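Local coordinates for monomethylamine corrinoid protein 1 (Methanosarcina barkeri, PDB 3EZX) that carries methyl groups between the methyltransferases MtmB and MtbA on a cobalt corrinoid cofactor during methanogenesis from monomethylamine, at residues A[158-163]-A[189-194]; A[164-169]-A[173-178]. One frame throughout, in Å; residues are numbered along the deposited sequence.

Contact 1: residues A[158-163]-A[189-194]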
ATOM      1  N   SER A 158       7.901  11.661   6.811  1.00 48.78           N
ATOM      2  CA  SER A 158       7.479  11.743   5.415  1.00 49.80           C
ATOM      3  C   SER A 158       5.978  12.002   5.300  1.00 39.79           C
ATOM      4  O   SER A 158       5.510  12.569   4.315  1.00 50.41           O
ATOM      5  CB  SER A 158       7.833  10.448   4.677  1.00 55.88           C
ATOM      6  OG  SER A 158       7.089   9.352   5.185  1.00 66.16           O
ATOM      7  N   MET A 159       5.227  11.583   6.309  1.00 37.21           N
ATOM      8  CA  MET A 159       3.782  11.773   6.328  1.00 36.91           C
ATOM      9  C   MET A 159       3.400  13.244   6.467  1.00 37.03           C
ATOM     10  O   MET A 159       2.356  13.671   5.976  1.00 31.03           O
ATOM     11  CB  MET A 159       3.171  10.988   7.484  1.00 48.42           C
ATOM     12  CG  MET A 159       1.684  11.218   7.671  1.00 53.63           C
ATOM     13  SD  MET A 159       1.157  10.758   9.331  1.00 65.10           S
ATOM     14  CE  MET A 159       1.602  12.265  10.241  1.00 64.92           C
ATOM     15  N   LEU A 160       4.246  14.011   7.147  1.00 41.50           N
ATOM     16  CA  LEU A 160       3.995  15.432   7.355  1.00 49.07           C
ATOM     17  C   LEU A 160       3.958  16.181   6.030  1.00 55.72           C
ATOM     18  O   LEU A 160       3.207  17.151   5.871  1.00 51.32           O
ATOM     19  CB  LEU A 160       5.072  16.026   8.263  1.00 49.14           C
ATOM     20  CG  LEU A 160       5.173  15.339   9.630  1.00 61.02           C
ATOM     21  CD1 LEU A 160       6.272  15.980  10.462  1.00 56.77           C
ATOM     22  CD2 LEU A 160       3.833  15.429  10.343  1.00 62.19           C
ATOM     23  N   GLY A 161       4.767  15.722   5.080  1.00 47.44           N
ATOM     24  CA  GLY A 161       4.808  16.352   3.774  1.00 51.60           C
ATOM     25  C   GLY A 161       3.512  16.237   2.987  1.00 46.48           C
ATOM     26  O   GLY A 161       3.355  16.873   1.946  1.00 50.53           O
ATOM     27  N   GLN A 162       2.581  15.425   3.471  1.00 44.80           N
ATOM     28  CA  GLN A 162       1.310  15.254   2.782  1.00 47.38           C
ATOM     29  C   GLN A 162       0.509  16.531   2.946  1.00 52.74           C
ATOM     30  O   GLN A 162      -0.322  16.867   2.106  1.00 52.14           O
ATOM     31  CB  GLN A 162       0.537  14.072   3.364  1.00 35.82           C
ATOM     32  CG  GLN A 162       1.316  12.771   3.334  1.00 40.62           C
ATOM     33  CD  GLN A 162       0.528  11.600   3.880  1.00 44.80           C
ATOM     34  OE1 GLN A 162      -0.096  11.693   4.936  1.00 52.83           O
ATOM     35  NE2 GLN A 162       0.564  10.481   3.167  1.00 45.63           N
ATOM     36  N   LYS A 163       0.764  17.242   4.037  1.00 59.03           N
ATOM     37  CA  LYS A 163       0.069  18.493   4.291  1.00 55.27           C
ATOM     38  C   LYS A 163       0.449  19.432   3.159  1.00 49.63           C
ATOM     39  O   LYS A 163      -0.413  19.962   2.457  1.00 53.64           O
ATOM     40  CB  LYS A 163       0.497  19.088   5.635  1.00 59.11           C
ATOM     41  CG  LYS A 163      -0.282  20.337   6.025  1.00 65.95           C
ATOM     42  CD  LYS A 163       0.084  20.833   7.413  1.00 72.20           C
ATOM     43  CE  LYS A 163      -0.729  22.067   7.785  1.00 81.20           C
ATOM     44  NZ  LYS A 163      -0.434  22.550   9.166  1.00 90.31           N
ATOM     45  N   ASP A 189      -7.180   9.052  11.153  1.00 77.44           N
ATOM     46  CA  ASP A 189      -8.411   9.661  10.668  1.00 73.54           C
ATOM     47  C   ASP A 189      -8.450  11.125  11.084  1.00 72.68           C
ATOM     48  O   ASP A 189      -9.228  11.917  10.554  1.00 64.23           O
ATOM     49  CB  ASP A 189      -9.624   8.906  11.216  1.00 73.46           C
ATOM     50  CG  ASP A 189     -10.064   7.783  10.295  1.00 80.71           C
ATOM     51  OD1 ASP A 189      -9.293   7.445   9.374  1.00 88.88           O
ATOM     52  OD2 ASP A 189     -11.172   7.237  10.485  1.00 77.50           O
ATOM     53  N   LYS A 190      -7.584  11.472  12.031  1.00 73.30           N
ATOM     54  CA  LYS A 190      -7.472  12.837  12.527  1.00 80.04           C
ATOM     55  C   LYS A 190      -6.695  13.668  11.510  1.00 80.70           C
ATOM     56  O   LYS A 190      -7.176  14.687  11.009  1.00 74.05           O
ATOM     57  CB  LYS A 190      -6.715  12.858  13.860  1.00 83.76           C
ATOM     58  CG  LYS A 190      -7.238  11.897  14.916  1.00 91.40           C
ATOM     59  CD  LYS A 190      -6.542  12.142  16.251  1.00 91.40           C
ATOM     60  CE  LYS A 190      -6.941  11.115  17.302  1.00 91.40           C
ATOM     61  NZ  LYS A 190      -6.371   9.771  17.011  1.00 89.82           N
ATOM     62  N   TRP A 191      -5.483  13.209  11.216  1.00 77.76           N
ATOM     63  CA  TRP A 191      -4.595  13.881  10.279  1.00 73.05           C
ATOM     64  C   TRP A 191      -5.219  14.120   8.906  1.00 73.66           C
ATOM     65  O   TRP A 191      -4.898  15.105   8.240  1.00 73.66           O
ATOM     66  CB  TRP A 191      -3.297  13.075  10.153  1.00 67.05           C
ATOM     67  CG  TRP A 191      -2.411  13.470   9.017  1.00 60.91           C
ATOM     68  CD1 TRP A 191      -2.292  12.832   7.818  1.00 60.35           C
ATOM     69  CD2 TRP A 191      -1.501  14.574   8.978  1.00 58.36           C
ATOM     70  NE1 TRP A 191      -1.362  13.469   7.034  1.00 69.39           N
ATOM     71  CE2 TRP A 191      -0.863  14.544   7.720  1.00 57.05           C
ATOM     72  CE3 TRP A 191      -1.167  15.592   9.883  1.00 57.30           C
ATOM     73  CZ2 TRP A 191       0.100  15.484   7.343  1.00 67.66           C
ATOM     74  CZ3 TRP A 191      -0.209  16.530   9.506  1.00 64.94           C
ATOM     75  CH2 TRP A 191       0.410  16.469   8.245  1.00 64.18           C
ATOM     76  N   ILE A 192      -6.117  13.231   8.493  1.00 68.29           N
ATOM     77  CA  ILE A 192      -6.774  13.358   7.196  1.00 67.02           C
ATOM     78  C   ILE A 192      -7.545  14.670   7.050  1.00 64.41           C
ATOM     79  O   ILE A 192      -7.503  15.307   5.997  1.00 59.28           O
ATOM     80  CB  ILE A 192      -7.742  12.180   6.944  1.00 65.17           C
ATOM     81  CG1 ILE A 192      -6.956  10.869   6.855  1.00 71.78           C
ATOM     82  CG2 ILE A 192      -8.528  12.412   5.662  1.00 61.93           C
ATOM     83  CD1 ILE A 192      -5.968  10.812   5.701  1.00 65.31           C
ATOM     84  N   GLU A 193      -8.248  15.074   8.102  1.00 70.62           N
ATOM     85  CA  GLU A 193      -9.015  16.310   8.055  1.00 75.19           C
ATOM     86  C   GLU A 193      -8.163  17.513   8.422  1.00 75.25           C
ATOM     87  O   GLU A 193      -8.417  18.624   7.955  1.00 76.96           O
ATOM     88  CB  GLU A 193     -10.233  16.231   8.980  1.00 77.72           C
ATOM     89  CG  GLU A 193     -11.371  15.369   8.441  1.00 87.32           C
ATOM     90  CD  GLU A 193     -11.135  13.881   8.630  1.00 91.29           C
ATOM     91  OE1 GLU A 193     -10.044  13.394   8.271  1.00 91.40           O
ATOM     92  OE2 GLU A 193     -12.051  13.196   9.134  1.00 91.40           O
ATOM     93  N   GLU A 194      -7.153  17.292   9.258  1.00 73.44           N
ATOM     94  CA  GLU A 194      -6.269  18.374   9.667  1.00 73.91           C
ATOM     95  C   GLU A 194      -5.720  19.026   8.403  1.00 77.17           C
ATOM     96  O   GLU A 194      -5.642  20.251   8.307  1.00 79.75           O
ATOM     97  CB  GLU A 194      -5.115  17.836  10.516  1.00 70.56           C
ATOM     98  CG  GLU A 194      -4.396  18.903  11.327  1.00 72.66           C
ATOM     99  CD  GLU A 194      -3.285  18.328  12.188  1.00 81.91           C
ATOM    100  OE1 GLU A 194      -3.426  17.173  12.641  1.00 88.39           O
ATOM    101  OE2 GLU A 194      -2.280  19.034  12.424  1.00 78.09           O
TER
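Trp191 lays one face of its indole against Met159 and presents its N-H edge to Gln162. The methionine sulfur SD stands 4.3 Å from the centroid of the five-membered ring, only 10° off its normal, and Met159 CE lies over the same face as a CH-pi partner. This is a Met-aromatic contact, in which the two side chains run past each other in opposite directions. Near the ring plane, Trp191 NE1 donates to Gln162 OE1 at 3.0 Å; the donor lies in the carbonyl plane, while the acceptor is tilted 22° from the indole plane. Beyond the pyrrole part, Leu160 CD2 comes within 4.1 Å of Trp191 CH2, and Lys163 CB meets that same carbon obliquely at 3.7 Å. Leu160 O lies at the ring edge near its plane, 3.7 Å from Trp191 CH2. A first torsion of 167°, which sets CG opposite the backbone N, carries the indole across to residues 159-163. Replacing the indole by an alanine side chain is likely to open a gap beside Met159 and leave Gln162 OE1 without its indole donor. Farther out, the backbone N-H of Trp191 is held by Ser188 OG. The contact illustrates how one large aromatic can join helix 189-195 to the successive helices 156-159 and 161-171 of a Rossmann-type corrinoid-binding domain, here with the Met159 side chain about 7 Å from the bound cobamide.

Contact 2: residues A[164-169]-A[173-178]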
ATOM      1  N   ASP A 164       1.754  19.618   2.986  1.00 49.30           N
ATOM      2  CA  ASP A 164       2.281  20.476   1.936  1.00 50.24           C
ATOM      3  C   ASP A 164       1.635  20.130   0.599  1.00 47.39           C
ATOM      4  O   ASP A 164       1.202  21.014  -0.135  1.00 49.43           O
ATOM      5  CB  ASP A 164       3.803  20.313   1.844  1.00 63.77           C
ATOM      6  CG  ASP A 164       4.402  21.029   0.642  1.00 74.83           C
ATOM      7  OD1 ASP A 164       4.126  20.617  -0.507  1.00 84.73           O
ATOM      8  OD2 ASP A 164       5.152  22.005   0.845  1.00 76.70           O
ATOM      9  N   LEU A 165       1.570  18.842   0.285  1.00 42.74           N
ATOM     10  CA  LEU A 165       0.967  18.406  -0.967  1.00 42.81           C
ATOM     11  C   LEU A 165      -0.434  19.000  -1.099  1.00 52.83           C
ATOM     12  O   LEU A 165      -0.733  19.693  -2.076  1.00 56.72           O
ATOM     13  CB  LEU A 165       0.914  16.876  -1.017  1.00 32.88           C
ATOM     14  CG  LEU A 165       0.267  16.176  -2.217  1.00 26.86           C
ATOM     15  CD1 LEU A 165       0.799  16.739  -3.531  1.00 16.81           C
ATOM     16  CD2 LEU A 165       0.546  14.678  -2.119  1.00 27.14           C
ATOM     17  N   MET A 166      -1.291  18.738  -0.117  1.00 55.84           N
ATOM     18  CA  MET A 166      -2.646  19.270  -0.150  1.00 59.75           C
ATOM     19  C   MET A 166      -2.618  20.788  -0.302  1.00 58.85           C
ATOM     20  O   MET A 166      -3.395  21.354  -1.073  1.00 56.21           O
ATOM     21  CB  MET A 166      -3.413  18.884   1.120  1.00 48.51           C
ATOM     22  CG  MET A 166      -3.785  17.418   1.179  1.00 48.24           C
ATOM     23  SD  MET A 166      -4.599  16.867  -0.338  1.00 69.36           S
ATOM     24  CE  MET A 166      -6.310  16.874   0.153  1.00 72.74           C
ATOM     25  N   ASP A 167      -1.717  21.444   0.422  1.00 49.59           N
ATOM     26  CA  ASP A 167      -1.616  22.894   0.331  1.00 59.76           C
ATOM     27  C   ASP A 167      -1.202  23.341  -1.069  1.00 59.80           C
ATOM     28  O   ASP A 167      -1.658  24.380  -1.550  1.00 61.92           O
ATOM     29  CB  ASP A 167      -0.616  23.440   1.358  1.00 66.64           C
ATOM     30  CG  ASP A 167      -1.059  23.208   2.791  1.00 82.34           C
ATOM     31  OD1 ASP A 167      -2.272  23.330   3.070  1.00 81.91           O
ATOM     32  OD2 ASP A 167      -0.191  22.920   3.643  1.00 91.40           O
ATOM     33  N   ARG A 168      -0.347  22.561  -1.726  1.00 56.46           N
ATOM     34  CA  ARG A 168       0.113  22.911  -3.066  1.00 56.77           C
ATOM     35  C   ARG A 168      -0.946  22.651  -4.125  1.00 54.92           C
ATOM     36  O   ARG A 168      -0.935  23.277  -5.182  1.00 60.26           O
ATOM     37  CB  ARG A 168       1.394  22.145  -3.424  1.00 60.75           C
ATOM     38  CG  ARG A 168       2.569  22.415  -2.494  1.00 68.01           C
ATOM     39  CD  ARG A 168       2.768  23.909  -2.253  1.00 88.53           C
ATOM     40  NE  ARG A 168       2.765  24.233  -0.825  1.00 91.40           N
ATOM     41  CZ  ARG A 168       2.791  25.470  -0.333  1.00 91.40           C
ATOM     42  NH1 ARG A 168       2.822  26.515  -1.152  1.00 91.40           N
ATOM     43  NH2 ARG A 168       2.787  25.663   0.981  1.00 91.40           N
ATOM     44  N   LEU A 169      -1.859  21.728  -3.846  1.00 54.35           N
ATOM     45  CA  LEU A 169      -2.918  21.422  -4.799  1.00 58.07           C
ATOM     46  C   LEU A 169      -3.902  22.582  -4.845  1.00 61.61           C
ATOM     47  O   LEU A 169      -4.525  22.837  -5.876  1.00 57.82           O
ATOM     48  CB  LEU A 169      -3.651  20.135  -4.407  1.00 53.89           C
ATOM     49  CG  LEU A 169      -2.864  18.825  -4.429  1.00 57.92           C
ATOM     50  CD1 LEU A 169      -3.812  17.666  -4.155  1.00 60.53           C
ATOM     51  CD2 LEU A 169      -2.190  18.643  -5.784  1.00 67.97           C
ATOM     52  N   LYS A 173      -5.039  25.722  -7.448  1.00 54.89           N
ATOM     53  CA  LYS A 173      -6.471  25.542  -7.666  1.00 63.14           C
ATOM     54  C   LYS A 173      -6.712  24.315  -8.537  1.00 59.81           C
ATOM     55  O   LYS A 173      -7.245  24.409  -9.642  1.00 61.67           O
ATOM     56  CB  LYS A 173      -7.054  26.799  -8.325  1.00 65.92           C
ATOM     57  CG  LYS A 173      -6.729  28.085  -7.563  1.00 69.23           C
ATOM     58  CD  LYS A 173      -7.456  29.296  -8.131  1.00 85.39           C
ATOM     59  CE  LYS A 173      -7.144  30.550  -7.320  1.00 89.17           C
ATOM     60  NZ  LYS A 173      -7.952  31.726  -7.754  1.00 91.40           N
ATOM     61  N   LEU A 174      -6.305  23.161  -8.017  1.00 63.88           N
ATOM     62  CA  LEU A 174      -6.429  21.890  -8.720  1.00 54.32           C
ATOM     63  C   LEU A 174      -7.175  20.891  -7.831  1.00 49.33           C
ATOM     64  O   LEU A 174      -7.712  19.885  -8.302  1.00 35.21           O
ATOM     65  CB  LEU A 174      -5.027  21.367  -9.036  1.00 47.98           C
ATOM     66  CG  LEU A 174      -4.833  20.401 -10.201  1.00 60.94           C
ATOM     67  CD1 LEU A 174      -5.282  21.062 -11.487  1.00 56.92           C
ATOM     68  CD2 LEU A 174      -3.364  20.012 -10.297  1.00 68.87           C
ATOM     69  N   ARG A 175      -7.200  21.201  -6.539  1.00 51.23           N
ATOM     70  CA  ARG A 175      -7.841  20.384  -5.513  1.00 55.50           C
ATOM     71  C   ARG A 175      -9.222  19.821  -5.843  1.00 57.65           C
ATOM     72  O   ARG A 175      -9.358  18.662  -6.226  1.00 68.73           O
ATOM     73  CB  ARG A 175      -7.938  21.187  -4.215  1.00 57.26           C
ATOM     74  CG  ARG A 175      -8.617  20.452  -3.071  1.00 55.39           C
ATOM     75  CD  ARG A 175      -7.787  19.271  -2.606  1.00 57.93           C
ATOM     76  NE  ARG A 175      -8.431  18.562  -1.506  1.00 58.74           N
ATOM     77  CZ  ARG A 175      -9.463  17.736  -1.645  1.00 56.73           C
ATOM     78  NH1 ARG A 175      -9.980  17.497  -2.844  1.00 29.82           N
ATOM     79  NH2 ARG A 175      -9.983  17.156  -0.574  1.00 61.22           N
ATOM     80  N   ASP A 176     -10.239  20.656  -5.675  1.00 54.32           N
ATOM     81  CA  ASP A 176     -11.629  20.275  -5.902  1.00 60.80           C
ATOM     82  C   ASP A 176     -11.928  19.419  -7.133  1.00 55.21           C
ATOM     83  O   ASP A 176     -13.001  18.822  -7.224  1.00 59.82           O
ATOM     84  CB  ASP A 176     -12.494  21.536  -5.916  1.00 68.35           C
ATOM     85  CG  ASP A 176     -12.255  22.413  -4.696  1.00 75.31           C
ATOM     86  OD1 ASP A 176     -12.275  21.882  -3.563  1.00 74.42           O
ATOM     87  OD2 ASP A 176     -12.047  23.632  -4.869  1.00 82.02           O
ATOM     88  N   SER A 177     -10.993  19.348  -8.074  1.00 57.87           N
ATOM     89  CA  SER A 177     -11.201  18.540  -9.273  1.00 56.61           C
ATOM     90  C   SER A 177     -10.710  17.102  -9.084  1.00 57.39           C
ATOM     91  O   SER A 177     -10.964  16.240  -9.927  1.00 60.63           O
ATOM     92  CB  SER A 177     -10.500  19.176 -10.482  1.00 60.26           C
ATOM     93  OG  SER A 177      -9.091  19.195 -10.322  1.00 65.29           O
ATOM     94  N   VAL A 178     -10.010  16.844  -7.979  1.00 38.69           N
ATOM     95  CA  VAL A 178      -9.500  15.506  -7.687  1.00 51.40           C
ATOM     96  C   VAL A 178      -9.777  15.066  -6.248  1.00 53.87           C
ATOM     97  O   VAL A 178      -9.855  15.891  -5.336  1.00 55.21           O
ATOM     98  CB  VAL A 178      -7.971  15.408  -7.921  1.00 54.56           C
ATOM     99  CG1 VAL A 178      -7.632  15.834  -9.338  1.00 62.82           C
ATOM    100  CG2 VAL A 178      -7.226  16.261  -6.899  1.00 50.94           C
TER
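Arg175 brings its flat guanidinium group to Met166, whose methyl CE approaches it obliquely, 3.2 Å from NE and 3.7 Å from CZ. The two side chains slant across each other: Met166 is bent at its second and third torsions, which brings CE to the arginine, while the arginine leaves the backbone with CG anti to N (chi1 179°) and then bends at chi2 (67°). Met166 CE also lies 3.9 Å from Arg175 CD, which extends the packing onto the aliphatic part of the arginine. The charged end has its polar partners outside the two segments, since Arg175 NH2 makes a salt bridge to Asp198 OD2 and a hydrogen bond to Gly196 O. These bonds probably help fix the rotation of the guanidinium beside the methionine.

The second flat group is the peptide carbonyl of Leu169, which accepts two backbone N-H groups. Leu174 N bonds to Leu169 O at 2.8 Å and arrives almost end-on to the carbonyl. Arg175 N reaches the same oxygen at 3.2 Å, but from 60° above the carbonyl plane, so that it does not follow a lone pair. Leu174 CB lies against this oxygen, 3.5 Å from Leu169 O, and the CB atoms of Leu169 and Arg175 come within 4.4 Å.

Outside the two segments, Leu169 packs on Val136 of helix 132-141 and on Leu149 and Cys180 of strands 147-152 and 179-183, and Met166 on Cys180 and Phe182. The bond from Leu174 N back to Leu169 O, five residues earlier, together with the positive phi of Lys173, is consistent with a Schellman-type helix end. It is a worked example of how a beta-alpha-beta unit turns from its helix, 161-171, into the strand that follows, 179-183.

In the fold
From the N terminus the chain passes through helices 3-14 to 61-82 before entering the parallel sheet, and both contacts belong to the second half of this sheet domain. After strand 147-152 it reaches 158-163, the first side of contact 1, and continues directly into 164-169. Contact 2 then closes a short loop, with 173-178 folding back on the end of helix 161-171 and leading into edge strand 179-183. Only beyond that strand does 189-194 return to complete contact 1. The smaller loop thus lies wholly within the larger one. Helix 161-171 serves both, joined near its start to helix 189-195 and near its end to the following loop.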